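Local structure of ferritin like protein (3HL1) at residues A[22-27]-A[82-87]; A[31-36]-A[45-50]; A[51-56]-A[203-208]; A[60-65]-A[70-75]; A[182-187]-A[192-197]. The protein is of unknown function but has a ferritin-like helical fold and probably binds metal, as members of the ferritin clan commonly do. All blocks are in the same frame, centred on the assembly; numbering follows the deposited sequence.

Contact 1 (A[22-27]-A[82-87]); sequences ELWTIP and TAVPHI
The pyrrolidine ring of Pro85 lies over one face of the indole of Trp24, a CH-pi contact joining helix 8-35 of the ferritin-like fold to the loop that precedes helix 112-121. Pro85 CD stands 3.4 Å from the centroid of the five-membered ring of Trp24 and 8° off its normal, so the C-H groups look almost straight down onto the pyrrole part. Pro85 CG completes the cover at the near end of the indole, 3.8 Å from Trp24 CB. Val84 reaches the far end, where its CG2 is 3.9 Å from Trp24 CH2, and its CG1 lies over the same face as the proline. The two loop residues thus share the length of the indole, each side chain crossing it at about a right angle.

What sets the indole there is its first torsion: CG is anti to the backbone N (chi1 -176°), which carries the ring out from the helix toward the loop. A hydrogen bond from Trp24 NE1 to Glu78 O further fixes its rotation. The rings of Tyr28 and Tyr79 also meet the indole, and Ile121 of helix 112-121 touches it. On the loop side, a type II turn runs from Val84 to Ile87, with a weak bond of 3.4 Å from Ile87 N to Val84 O.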
# COMPACT_ATOMS: atom_id res chain seq x y z
N GLU A 22 1.69 1.84 -2.34
CA GLU A 22 0.47 1.24 -1.74
C GLU A 22 0.54 -0.29 -1.85
O GLU A 22 0.25 -1.03 -0.92
CB GLU A 22 -0.85 1.75 -2.39
CG GLU A 22 -1.05 3.27 -2.26
CD GLU A 22 -1.38 3.78 -0.85
OE1 GLU A 22 -1.85 2.98 -0.02
OE2 GLU A 22 -1.26 5.03 -0.64
N LEU A 23 0.91 -0.78 -3.02
CA LEU A 23 1.03 -2.22 -3.26
C LEU A 23 2.08 -2.86 -2.33
O LEU A 23 1.87 -3.96 -1.76
CB LEU A 23 1.43 -2.49 -4.72
CG LEU A 23 1.47 -4.00 -5.07
CD1 LEU A 23 0.12 -4.66 -4.80
CD2 LEU A 23 1.89 -4.28 -6.49
N TRP A 24 3.24 -2.20 -2.21
CA TRP A 24 4.28 -2.68 -1.31
C TRP A 24 3.77 -2.97 0.11
O TRP A 24 4.16 -3.96 0.69
CB TRP A 24 5.47 -1.72 -1.30
CG TRP A 24 6.62 -2.16 -0.51
CD1 TRP A 24 7.75 -2.74 -0.98
CD2 TRP A 24 6.82 -1.96 0.87
NE1 TRP A 24 8.59 -3.02 0.04
CE2 TRP A 24 8.07 -2.52 1.19
CE3 TRP A 24 6.04 -1.40 1.90
CZ2 TRP A 24 8.58 -2.53 2.48
CZ3 TRP A 24 6.56 -1.40 3.20
CH2 TRP A 24 7.81 -1.96 3.47
N THR A 25 2.87 -2.16 0.65
CA THR A 25 2.35 -2.36 1.97
C THR A 25 1.45 -3.58 2.08
O THR A 25 1.31 -4.11 3.15
CB THR A 25 1.54 -1.16 2.50
OG1 THR A 25 0.31 -1.10 1.77
CG2 THR A 25 2.31 0.18 2.40
N ILE A 26 0.82 -4.02 0.99
CA ILE A 26 -0.19 -5.06 1.06
C ILE A 26 0.41 -6.43 1.47
O ILE A 26 -0.03 -7.01 2.48
CB ILE A 26 -1.08 -5.09 -0.23
CG1 ILE A 26 -1.90 -3.77 -0.25
CG2 ILE A 26 -1.98 -6.34 -0.25
CD1 ILE A 26 -2.55 -3.42 -1.53
N PRO A 27 1.39 -6.97 0.69
CA PRO A 27 2.06 -8.17 1.18
C PRO A 27 2.73 -8.03 2.54
O PRO A 27 2.70 -8.99 3.32
CB PRO A 27 3.05 -8.54 0.06
CG PRO A 27 2.48 -7.92 -1.16
CD PRO A 27 1.90 -6.60 -0.65
N THR A 82 16.14 -2.20 4.44
CA THR A 82 15.21 -1.22 5.02
C THR A 82 14.62 -0.30 3.92
O THR A 82 14.17 0.81 4.19
CB THR A 82 15.94 -0.35 6.08
OG1 THR A 82 17.13 0.22 5.50
CG2 THR A 82 16.35 -1.19 7.30
N ALA A 83 14.60 -0.79 2.68
CA ALA A 83 14.10 -0.01 1.56
C ALA A 83 12.55 -0.05 1.43
O ALA A 83 11.97 -1.10 1.13
CB ALA A 83 14.76 -0.50 0.27
N VAL A 84 11.93 1.11 1.69
CA VAL A 84 10.51 1.35 1.49
C VAL A 84 10.37 2.22 0.24
O VAL A 84 11.04 3.26 0.13
CB VAL A 84 9.90 2.07 2.74
CG1 VAL A 84 8.39 2.38 2.53
CG2 VAL A 84 10.09 1.20 3.99
N PRO A 85 9.54 1.81 -0.74
CA PRO A 85 9.43 2.62 -1.98
C PRO A 85 9.12 4.10 -1.75
O PRO A 85 8.11 4.43 -1.15
CB PRO A 85 8.31 1.92 -2.77
CG PRO A 85 8.38 0.45 -2.27
CD PRO A 85 8.75 0.58 -0.81
N HIS A 86 10.03 4.97 -2.17
CA HIS A 86 9.76 6.43 -2.27
C HIS A 86 9.73 7.17 -0.93
O HIS A 86 9.27 8.30 -0.86
CB HIS A 86 8.49 6.70 -3.14
CG HIS A 86 8.60 6.15 -4.54
ND1 HIS A 86 9.49 6.63 -5.46
CD2 HIS A 86 7.99 5.10 -5.14
CE1 HIS A 86 9.43 5.91 -6.57
NE2 HIS A 86 8.51 4.98 -6.40
N ILE A 87 10.19 6.51 0.13
CA ILE A 87 10.23 7.08 1.48
C ILE A 87 11.67 7.10 2.00
O ILE A 87 12.37 6.10 1.93
CB ILE A 87 9.33 6.34 2.49
CG1 ILE A 87 7.87 6.35 2.02
CG2 ILE A 87 9.47 7.00 3.89
CD1 ILE A 87 7.26 7.75 1.81

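Contact 2 (A[31-36]-A[45-50]); sequences TVLYSI and RLIQAA
Leu33 and Ile47 lie alongside one another, pointing opposite ways, where helix 8-35 packs against helix 42-67, the two running antiparallel with local axes 9.4 Å apart and 147° between their directions. The CA atoms of these two residues are 6.2 Å apart, the closest pair between the segments. Leu33 offers CB to Ile47 CG2 at 3.9 Å, while its CD1 reaches on to the backbone of Gln48, 3.6 Å from Gln48 N. With CG anti to the backbone N (chi1 -177°), the isobutyl group of Leu33 extends across to the other helix, and both methyls lie against Gln48 CB.

Ile47 divides its branches between partners. CG2 serves Leu33, whereas CD1, at the end of the longer branch, meets Val32 CG1 at 3.6 Å with the two side chains at about a right angle. Ile36 CD1 adds a more distant touch on Ile47 CD1, 4.2 Å away. The interface is therefore made by aliphatic branches, with the stem of Gln48 at one margin.

Met118 of helix 112-121 touches both Val32 and Ile47, closing one side of the pair, while helix 233-242 packs on Leu46 and Ala50 and helix 292-309 lies against Tyr34.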
# COMPACT_ATOMS: atom_id res chain seq x y z
N THR A 31 1.32 -10.44 5.43
CA THR A 31 2.30 -11.36 6.03
C THR A 31 2.24 -11.28 7.56
O THR A 31 2.16 -12.33 8.20
CB THR A 31 3.71 -11.13 5.47
OG1 THR A 31 3.64 -11.33 4.05
CG2 THR A 31 4.72 -12.14 6.11
N VAL A 32 2.21 -10.07 8.11
CA VAL A 32 1.99 -9.87 9.58
C VAL A 32 0.64 -10.40 10.01
O VAL A 32 0.56 -11.13 10.98
CB VAL A 32 2.13 -8.38 9.98
CG1 VAL A 32 1.74 -8.12 11.45
CG2 VAL A 32 3.56 -7.94 9.62
N LEU A 33 -0.41 -10.03 9.30
CA LEU A 33 -1.77 -10.46 9.64
C LEU A 33 -1.87 -11.96 9.85
O LEU A 33 -2.29 -12.44 10.88
CB LEU A 33 -2.76 -10.06 8.54
CG LEU A 33 -4.23 -10.35 8.73
CD1 LEU A 33 -4.77 -9.62 10.05
CD2 LEU A 33 -5.06 -10.04 7.44
N TYR A 34 -1.51 -12.71 8.84
CA TYR A 34 -1.72 -14.16 8.87
C TYR A 34 -0.77 -14.89 9.79
O TYR A 34 -1.06 -16.03 10.16
CB TYR A 34 -1.71 -14.74 7.45
CG TYR A 34 -2.99 -14.46 6.71
CD1 TYR A 34 -4.17 -15.06 7.10
CD2 TYR A 34 -3.04 -13.51 5.69
CE1 TYR A 34 -5.37 -14.79 6.45
CE2 TYR A 34 -4.23 -13.22 5.05
CZ TYR A 34 -5.38 -13.87 5.42
OH TYR A 34 -6.56 -13.61 4.79
N SER A 35 0.28 -14.20 10.25
CA SER A 35 1.15 -14.75 11.31
C SER A 35 0.46 -14.89 12.66
O SER A 35 0.89 -15.71 13.45
CB SER A 35 2.43 -13.96 11.54
OG SER A 35 2.18 -12.79 12.32
N ILE A 36 -0.60 -14.12 12.89
CA ILE A 36 -1.29 -14.10 14.13
C ILE A 36 -2.20 -15.31 14.18
O ILE A 36 -3.10 -15.44 13.38
CB ILE A 36 -2.12 -12.83 14.34
CG1 ILE A 36 -1.19 -11.61 14.20
CG2 ILE A 36 -2.77 -12.86 15.73
CD1 ILE A 36 -1.92 -10.23 14.06
N ARG A 45 -7.72 -7.96 13.88
CA ARG A 45 -8.82 -7.21 13.29
C ARG A 45 -8.41 -5.77 12.90
O ARG A 45 -8.90 -5.22 11.91
CB ARG A 45 -10.05 -7.26 14.21
CG ARG A 45 -10.79 -8.65 14.14
CD ARG A 45 -10.97 -9.34 15.51
NE ARG A 45 -12.33 -9.31 16.06
CZ ARG A 45 -13.27 -10.25 15.88
NH1 ARG A 45 -13.08 -11.33 15.12
NH2 ARG A 45 -14.46 -10.09 16.47
N LEU A 46 -7.49 -5.17 13.65
CA LEU A 46 -6.97 -3.85 13.27
C LEU A 46 -6.21 -3.90 11.96
O LEU A 46 -6.40 -3.05 11.10
CB LEU A 46 -6.06 -3.25 14.34
CG LEU A 46 -6.72 -2.82 15.68
CD1 LEU A 46 -5.61 -2.24 16.63
CD2 LEU A 46 -7.87 -1.81 15.42
N ILE A 47 -5.35 -4.90 11.82
CA ILE A 47 -4.53 -5.05 10.61
C ILE A 47 -5.33 -5.43 9.35
O ILE A 47 -5.09 -4.92 8.24
CB ILE A 47 -3.36 -6.03 10.84
CG1 ILE A 47 -2.40 -5.42 11.86
CG2 ILE A 47 -2.58 -6.32 9.51
CD1 ILE A 47 -1.28 -6.40 12.38
N GLN A 48 -6.27 -6.35 9.52
CA GLN A 48 -7.15 -6.76 8.46
C GLN A 48 -7.89 -5.58 7.85
O GLN A 48 -7.89 -5.41 6.63
CB GLN A 48 -8.12 -7.79 9.00
CG GLN A 48 -9.02 -8.38 7.98
CD GLN A 48 -9.97 -9.36 8.62
OE1 GLN A 48 -10.00 -10.51 8.24
NE2 GLN A 48 -10.66 -8.92 9.65
N ALA A 49 -8.47 -4.72 8.67
CA ALA A 49 -9.21 -3.58 8.16
C ALA A 49 -8.24 -2.65 7.40
O ALA A 49 -8.57 -2.15 6.31
CB ALA A 49 -9.95 -2.83 9.31
N ALA A 50 -7.03 -2.49 7.93
CA ALA A 50 -6.00 -1.65 7.29
C ALA A 50 -5.59 -2.16 5.92
O ALA A 50 -5.41 -1.38 4.98
CB ALA A 50 -4.72 -1.51 8.19

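Contact 3 (A[51-56]-A[203-208]); sequences VYQEML and VDQGEG
Helices 42-67 and 188-207 meet through a stacked pair of glutamine amides, Gln53 on the first and Gln205 on the second. The two amide planes are only 9° from parallel, and Gln53 CD lies 3.6 Å from Gln205 CD, so the flat groups lie face against face. Their nitrogens come closest: Gln53 NE2 and Gln205 NE2 are 3.4 Å apart, but both are donors and do not bond to each other. The contact therefore rests on van der Waals stacking, with each amide oxygen set over the aliphatic stem of its partner. Gln205 OE1 is 3.5 Å from Gln53 CB, and Gln53 OE1 is 3.7 Å from Gln205 CB.

Both side chains take similar shapes, with CG anti to the carbonyl carbon (chi1 -64° for Gln53 and -70° for Gln205) and the chain extended beyond it, which brings the two stems toward each other from facing helices. This crossing belongs to the helical body of the ferritin-like fold, and the centre of the contact lies about 8 Å from the centre of the chain. Two histidines hold the amides in rotation: His233 NE2 is hydrogen-bonded to Gln53 OE1, and His57 NE2 to Gln205 OE1. Each oxygen thus has a histidine partner outside the stack.

Leu56, one turn beyond Gln53, adds an apolar flank, its CD2 lying 4.0 Å from Gln205 NE2 with the side chains at about a right angle. The side chain of Gln205 is about 6 Å from an unidentified bound molecule, probably from the crystallisation liquor, to which Glu54 OE2 is hydrogen-bonded.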
# COMPACT_ATOMS: atom_id res chain seq x y z
N VAL A 51 -5.42 -3.46 5.80
CA VAL A 51 -5.07 -4.15 4.54
C VAL A 51 -6.12 -3.86 3.46
O VAL A 51 -5.83 -3.53 2.31
CB VAL A 51 -5.04 -5.68 4.68
CG1 VAL A 51 -5.10 -6.36 3.28
CG2 VAL A 51 -3.82 -6.12 5.43
N TYR A 52 -7.38 -3.99 3.85
CA TYR A 52 -8.49 -3.73 2.97
C TYR A 52 -8.49 -2.27 2.52
O TYR A 52 -8.77 -1.99 1.38
CB TYR A 52 -9.84 -4.06 3.64
CG TYR A 52 -10.07 -5.55 3.94
CD1 TYR A 52 -9.26 -6.55 3.37
CD2 TYR A 52 -11.10 -5.95 4.78
CE1 TYR A 52 -9.47 -7.91 3.64
CE2 TYR A 52 -11.34 -7.32 5.05
CZ TYR A 52 -10.53 -8.28 4.47
OH TYR A 52 -10.76 -9.61 4.74
N GLN A 53 -8.15 -1.35 3.42
CA GLN A 53 -8.00 0.06 3.05
C GLN A 53 -6.84 0.30 2.09
O GLN A 53 -6.94 1.13 1.17
CB GLN A 53 -7.87 0.94 4.27
CG GLN A 53 -9.13 0.89 5.10
CD GLN A 53 -9.19 1.99 6.14
OE1 GLN A 53 -8.17 2.43 6.67
NE2 GLN A 53 -10.39 2.43 6.42
N GLU A 54 -5.75 -0.43 2.26
CA GLU A 54 -4.63 -0.28 1.30
C GLU A 54 -5.05 -0.67 -0.09
O GLU A 54 -4.67 -0.02 -1.05
CB GLU A 54 -3.40 -1.10 1.73
CG GLU A 54 -2.74 -0.60 2.98
CD GLU A 54 -2.19 0.83 2.81
OE1 GLU A 54 -1.21 1.04 2.08
OE2 GLU A 54 -2.75 1.75 3.39
N MSE A 55 -5.82 -1.76 -0.22
CA MSE A 55 -6.32 -2.24 -1.51
C MSE A 55 -7.20 -1.19 -2.17
O MSE A 55 -7.05 -0.90 -3.35
CB MSE A 55 -7.09 -3.55 -1.31
CG MSE A 55 -6.18 -4.71 -0.93
SE MSE A 55 -7.22 -6.22 -0.25
CE MSE A 55 -5.81 -7.29 0.28
N LEU A 56 -8.10 -0.62 -1.38
CA LEU A 56 -8.89 0.52 -1.82
C LEU A 56 -7.99 1.67 -2.29
O LEU A 56 -8.28 2.25 -3.34
CB LEU A 56 -9.85 1.00 -0.71
CG LEU A 56 -10.56 2.32 -1.02
CD1 LEU A 56 -11.54 2.06 -2.16
CD2 LEU A 56 -11.22 3.00 0.18
N VAL A 203 -5.30 9.74 2.18
CA VAL A 203 -4.45 10.33 3.21
C VAL A 203 -5.14 10.31 4.59
O VAL A 203 -4.48 9.99 5.59
CB VAL A 203 -4.06 11.75 2.86
CG1 VAL A 203 -3.26 12.38 4.00
CG2 VAL A 203 -3.21 11.73 1.55
N ASP A 204 -6.43 10.62 4.64
CA ASP A 204 -7.22 10.58 5.88
C ASP A 204 -7.17 9.19 6.51
O ASP A 204 -7.12 9.08 7.72
CB ASP A 204 -8.70 10.88 5.67
CG ASP A 204 -8.99 12.34 5.32
OD1 ASP A 204 -8.08 13.18 5.32
OD2 ASP A 204 -10.15 12.63 4.98
N GLN A 205 -7.20 8.15 5.69
CA GLN A 205 -7.17 6.77 6.20
C GLN A 205 -5.81 6.40 6.77
O GLN A 205 -5.75 5.71 7.76
CB GLN A 205 -7.62 5.76 5.14
CG GLN A 205 -9.11 5.84 4.82
CD GLN A 205 -9.60 4.76 3.86
OE1 GLN A 205 -8.83 4.11 3.18
NE2 GLN A 205 -10.91 4.57 3.83
N GLY A 206 -4.73 6.82 6.13
CA GLY A 206 -3.39 6.53 6.63
C GLY A 206 -2.98 7.25 7.90
O GLY A 206 -2.57 6.62 8.88
N GLU A 207 -3.09 8.59 7.88
CA GLU A 207 -2.56 9.44 8.95
C GLU A 207 -3.61 10.24 9.71
O GLU A 207 -3.29 10.82 10.73
CB GLU A 207 -1.50 10.42 8.41
CG GLU A 207 -1.97 11.32 7.28
CD GLU A 207 -0.98 12.44 6.93
OE1 GLU A 207 0.26 12.19 6.90
OE2 GLU A 207 -1.46 13.57 6.64
N GLY A 208 -4.84 10.27 9.21
CA GLY A 208 -5.91 11.02 9.84
C GLY A 208 -6.08 12.41 9.24
O GLY A 208 -5.15 12.95 8.63

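Contact 4 (A[60-65]-A[70-75]); sequences LVSNIA and YSPTLS
Ala65, Pro72 and Tyr70 carry the contact by which the loop after helix 42-67 of the ferritin-like fold turns back along that helix. Ala65 is its middle point. The methyl group faces the loop and touches both other residues: Ala65 CB is 4.0 Å from Pro72 CG, and equally far from Tyr70 CD2. It also comes to 3.3 Å from Tyr70 O, so the small side chain fits closely against the loop backbone.

Pro72 lays its ring toward the helix, between Ala65 and Ser62. Its CG is 3.9 Å from Ser62 CA, and its CD is equally near the hydroxyl oxygen Ser62 OG, a van der Waals contact. Gln16 and Phe15 of helix 8-35 touch Pro72 and Ala65 respectively, which places the contact beside the first long helix of the chain.

Tyr70 presents the edge of its ring to Ala65 CB, close to the ring plane, and the rest of the ring leads away from the segment 60-65. That course follows from CG being anti to the backbone N (chi1 -179°). Beyond the contact, the hydroxyl is hydrogen-bonded to Gln16 OE1, and the ring meets that of Tyr12, so the outer end of Tyr70 is held by helix 8-35.

One backbone bond ties the start of the loop to the helix: Tyr70 N donates to Ala65 O over 2.9 Å with an N-H...O angle of 160°. The bond is fairly straight at the hydrogen, but the nitrogen stands above the carbonyl plane of Ala65, 43° out of it.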
# COMPACT_ATOMS: atom_id res chain seq x y z
N LEU A 60 -8.00 3.58 -5.94
CA LEU A 60 -8.23 5.02 -6.05
C LEU A 60 -7.14 5.68 -6.81
O LEU A 60 -7.40 6.59 -7.64
CB LEU A 60 -8.38 5.66 -4.65
CG LEU A 60 -9.61 5.16 -3.82
CD1 LEU A 60 -9.73 5.97 -2.53
CD2 LEU A 60 -10.86 5.24 -4.63
N VAL A 61 -5.90 5.27 -6.56
CA VAL A 61 -4.78 5.78 -7.31
C VAL A 61 -4.94 5.41 -8.79
O VAL A 61 -4.77 6.26 -9.63
CB VAL A 61 -3.39 5.35 -6.76
CG1 VAL A 61 -2.29 5.78 -7.75
CG2 VAL A 61 -3.12 5.99 -5.39
N SER A 62 -5.29 4.16 -9.09
CA SER A 62 -5.54 3.77 -10.48
C SER A 62 -6.62 4.68 -11.13
O SER A 62 -6.50 5.12 -12.27
CB SER A 62 -6.00 2.31 -10.57
OG SER A 62 -6.24 1.95 -11.94
N ASN A 63 -7.68 4.94 -10.39
CA ASN A 63 -8.77 5.79 -10.89
C ASN A 63 -8.33 7.22 -11.15
O ASN A 63 -8.64 7.78 -12.21
CB ASN A 63 -9.99 5.78 -9.90
CG ASN A 63 -10.76 4.50 -9.96
OD1 ASN A 63 -10.55 3.65 -10.85
ND2 ASN A 63 -11.73 4.33 -8.99
N ILE A 64 -7.53 7.78 -10.26
CA ILE A 64 -7.00 9.12 -10.46
C ILE A 64 -6.06 9.13 -11.68
O ILE A 64 -6.15 9.98 -12.55
CB ILE A 64 -6.21 9.62 -9.22
CG1 ILE A 64 -7.13 9.75 -7.99
CG2 ILE A 64 -5.53 11.01 -9.53
CD1 ILE A 64 -6.35 9.93 -6.70
N ALA A 65 -5.11 8.20 -11.71
CA ALA A 65 -4.13 8.12 -12.80
C ALA A 65 -4.86 7.95 -14.12
O ALA A 65 -4.52 8.60 -15.11
CB ALA A 65 -3.14 6.95 -12.56
N TYR A 70 -3.27 7.82 -17.65
CA TYR A 70 -2.26 6.82 -17.36
C TYR A 70 -2.84 5.59 -16.66
O TYR A 70 -3.34 5.67 -15.57
CB TYR A 70 -1.17 7.41 -16.45
CG TYR A 70 -0.05 6.49 -16.09
CD1 TYR A 70 0.98 6.21 -16.99
CD2 TYR A 70 0.00 5.89 -14.85
CE1 TYR A 70 2.03 5.37 -16.67
CE2 TYR A 70 1.06 5.05 -14.48
CZ TYR A 70 2.05 4.77 -15.40
OH TYR A 70 3.09 3.91 -15.09
N SER A 71 -2.69 4.43 -17.27
CA SER A 71 -3.05 3.16 -16.62
C SER A 71 -1.81 2.61 -15.90
O SER A 71 -0.82 2.30 -16.54
CB SER A 71 -3.55 2.13 -17.64
OG SER A 71 -4.72 2.53 -18.29
N PRO A 72 -1.84 2.54 -14.57
CA PRO A 72 -0.66 1.97 -13.89
C PRO A 72 -0.50 0.45 -14.12
O PRO A 72 -1.46 -0.29 -14.41
CB PRO A 72 -0.92 2.22 -12.41
CG PRO A 72 -2.12 3.10 -12.33
CD PRO A 72 -2.88 2.96 -13.60
N THR A 73 0.70 -0.01 -13.90
CA THR A 73 0.98 -1.44 -14.02
C THR A 73 1.61 -1.90 -12.74
O THR A 73 2.37 -1.18 -12.10
CB THR A 73 1.96 -1.71 -15.17
OG1 THR A 73 3.09 -0.87 -14.96
CG2 THR A 73 1.40 -1.30 -16.41
N LEU A 74 1.30 -3.10 -12.31
CA LEU A 74 1.81 -3.60 -11.07
C LEU A 74 2.75 -4.76 -11.28
O LEU A 74 2.49 -5.64 -12.09
CB LEU A 74 0.68 -4.11 -10.20
CG LEU A 74 -0.34 -3.08 -9.69
CD1 LEU A 74 -1.39 -3.94 -8.92
CD2 LEU A 74 0.22 -2.00 -8.87
N SER A 75 3.81 -4.78 -10.51
CA SER A 75 4.68 -5.94 -10.49
C SER A 75 4.96 -6.30 -9.04
O SER A 75 4.71 -5.51 -8.14
CB SER A 75 5.94 -5.69 -11.31
OG SER A 75 6.55 -4.52 -10.96

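Contact 5 (A[182-187]-A[192-197]); sequences LTVTES and FLQALT
Gln194 reaches from helix 188-207 to the loop ahead of that helix and binds it with three hydrogen bonds, the tight part of this contact. Its oxygen takes two backbone donors: Thr185 N is 2.9 Å from Gln194 OE1, and Glu186 N is 3.0 Å from the same atom. They arrive from opposite faces of the amide plane, each tilted well out of it. The bond from Glu186 is the straighter, at 156° against 134° at the hydrogen. The amide nitrogen completes the grip, with Gln194 NE2 donating to Thr185 OG1 over 2.9 Å in the amide plane. Bonds at both ends of the amide fix its rotation and its flip. Reaching the loop depends on a fully extended chain, which spans the distance from the helix.

Val184 packs beside this grip, its CG1 3.7 Å from Gln194 OE1. Its other methyl, CG2, is 4.2 Å from Ala195 CB, a looser apolar touch on the buried flank.

On the solvent side, the exposed side chain of Glu186 makes only van der Waals contact with the amide across these segments: its bent chain lays CG 3.8 Å from Gln194 NE2, with the carboxylate turned steeply against the amide plane.

Gln168 OE1 is also bonded to Val184 N. Val184 touches Ala67 of helix 42-67, and Ala195 touches Met155 of helix 144-157, so the loop packs on helix 42-67 and helix 188-207 on helix 144-157.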
# COMPACT_ATOMS: atom_id res chain seq x y z
N LEU A 182 -16.33 5.73 -6.17
CA LEU A 182 -15.18 6.51 -5.83
C LEU A 182 -14.32 6.54 -7.10
O LEU A 182 -13.25 5.91 -7.22
CB LEU A 182 -14.51 5.93 -4.62
CG LEU A 182 -15.23 6.09 -3.27
CD1 LEU A 182 -14.39 5.44 -2.21
CD2 LEU A 182 -15.50 7.55 -2.90
N THR A 183 -14.88 7.24 -8.07
CA THR A 183 -14.36 7.33 -9.41
C THR A 183 -14.43 8.76 -9.89
O THR A 183 -15.14 9.61 -9.34
CB THR A 183 -15.19 6.48 -10.39
OG1 THR A 183 -16.50 7.01 -10.44
CG2 THR A 183 -15.27 5.05 -9.97
N VAL A 184 -13.71 9.03 -10.97
CA VAL A 184 -13.73 10.31 -11.61
C VAL A 184 -14.66 10.21 -12.81
O VAL A 184 -14.34 9.57 -13.83
CB VAL A 184 -12.30 10.76 -11.97
CG1 VAL A 184 -12.33 12.10 -12.70
CG2 VAL A 184 -11.43 10.82 -10.66
N THR A 185 -15.82 10.85 -12.67
CA THR A 185 -16.86 10.79 -13.69
C THR A 185 -16.93 12.05 -14.55
O THR A 185 -17.57 12.06 -15.57
CB THR A 185 -18.25 10.61 -13.06
OG1 THR A 185 -18.50 11.71 -12.18
CG2 THR A 185 -18.31 9.31 -12.29
N GLU A 186 -16.29 13.14 -14.11
CA GLU A 186 -16.31 14.41 -14.84
C GLU A 186 -14.93 14.78 -15.40
O GLU A 186 -13.90 14.34 -14.91
CB GLU A 186 -16.74 15.55 -13.93
CG GLU A 186 -18.00 15.35 -13.15
CD GLU A 186 -19.22 15.31 -14.03
OE1 GLU A 186 -19.27 16.13 -14.98
OE2 GLU A 186 -20.13 14.47 -13.78
N SER A 187 -14.94 15.63 -16.42
CA SER A 187 -13.72 16.05 -17.07
C SER A 187 -13.22 17.37 -16.54
O SER A 187 -13.91 18.09 -15.80
CB SER A 187 -13.90 16.14 -18.56
OG SER A 187 -14.29 14.89 -19.10
N PHE A 192 -10.99 16.99 -11.77
CA PHE A 192 -9.86 17.26 -10.90
C PHE A 192 -10.34 17.38 -9.44
O PHE A 192 -9.72 16.83 -8.53
CB PHE A 192 -9.09 18.52 -11.31
CG PHE A 192 -8.26 19.09 -10.20
CD1 PHE A 192 -7.16 18.40 -9.70
CD2 PHE A 192 -8.59 20.29 -9.62
CE1 PHE A 192 -6.41 18.93 -8.66
CE2 PHE A 192 -7.85 20.80 -8.57
CZ PHE A 192 -6.75 20.14 -8.12
N LEU A 193 -11.43 18.12 -9.21
CA LEU A 193 -12.00 18.23 -7.86
C LEU A 193 -12.45 16.85 -7.27
O LEU A 193 -12.23 16.59 -6.08
CB LEU A 193 -13.14 19.26 -7.83
CG LEU A 193 -12.70 20.71 -8.11
CD1 LEU A 193 -13.85 21.69 -8.24
CD2 LEU A 193 -11.70 21.11 -7.01
N GLN A 194 -13.03 15.99 -8.09
CA GLN A 194 -13.34 14.61 -7.67
C GLN A 194 -12.08 13.84 -7.31
O GLN A 194 -12.04 13.11 -6.32
CB GLN A 194 -14.05 13.85 -8.77
CG GLN A 194 -15.39 14.42 -9.14
CD GLN A 194 -16.06 13.66 -10.22
OE1 GLN A 194 -15.44 13.33 -11.22
NE2 GLN A 194 -17.34 13.36 -10.04
N ALA A 195 -11.05 13.97 -8.15
CA ALA A 195 -9.74 13.30 -7.93
C ALA A 195 -9.15 13.71 -6.60
O ALA A 195 -8.59 12.90 -5.88
CB ALA A 195 -8.76 13.63 -9.09
N LEU A 196 -9.27 14.99 -6.26
CA LEU A 196 -8.77 15.52 -4.99
C LEU A 196 -9.48 14.87 -3.80
O LEU A 196 -8.87 14.59 -2.77
CB LEU A 196 -8.95 17.04 -4.88
CG LEU A 196 -7.92 17.98 -5.49
CD1 LEU A 196 -8.32 19.45 -5.13
CD2 LEU A 196 -6.48 17.67 -5.06
N THR A 197 -10.77 14.62 -3.95
CA THR A 197 -11.50 13.96 -2.90
C THR A 197 -10.94 12.57 -2.68
O THR A 197 -10.75 12.16 -1.56
CB THR A 197 -12.99 13.91 -3.27
OG1 THR A 197 -13.45 15.26 -3.46
CG2 THR A 197 -13.82 13.16 -2.22

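How the contacts relate
Helix 42-67 is shared by contacts 2, 3 and 4 in turn along its length, with contacts 2 and 4 on opposite sides of the chain's centre and their own centres about 25 Å apart. Contact 1 adjoins contact 3 where Thr25 OG1 is probably hydrogen-bonded to Glu54 OE1 at 2.6 Å; Glu22 OE1 is 2.9 Å from that same oxygen, a close pair of like charges. An unidentified molecule, probably from the crystallisation liquor though it may mark a pocket, is hydrogen-bonded here to Glu22 OE2 and Glu54 OE2. Contacts 4 and 5 meet through Asn63 ND2 and Leu182 O, 2.8 Å apart. Contact 5 lies farther out, its centre about 26 Å from that of contact 1.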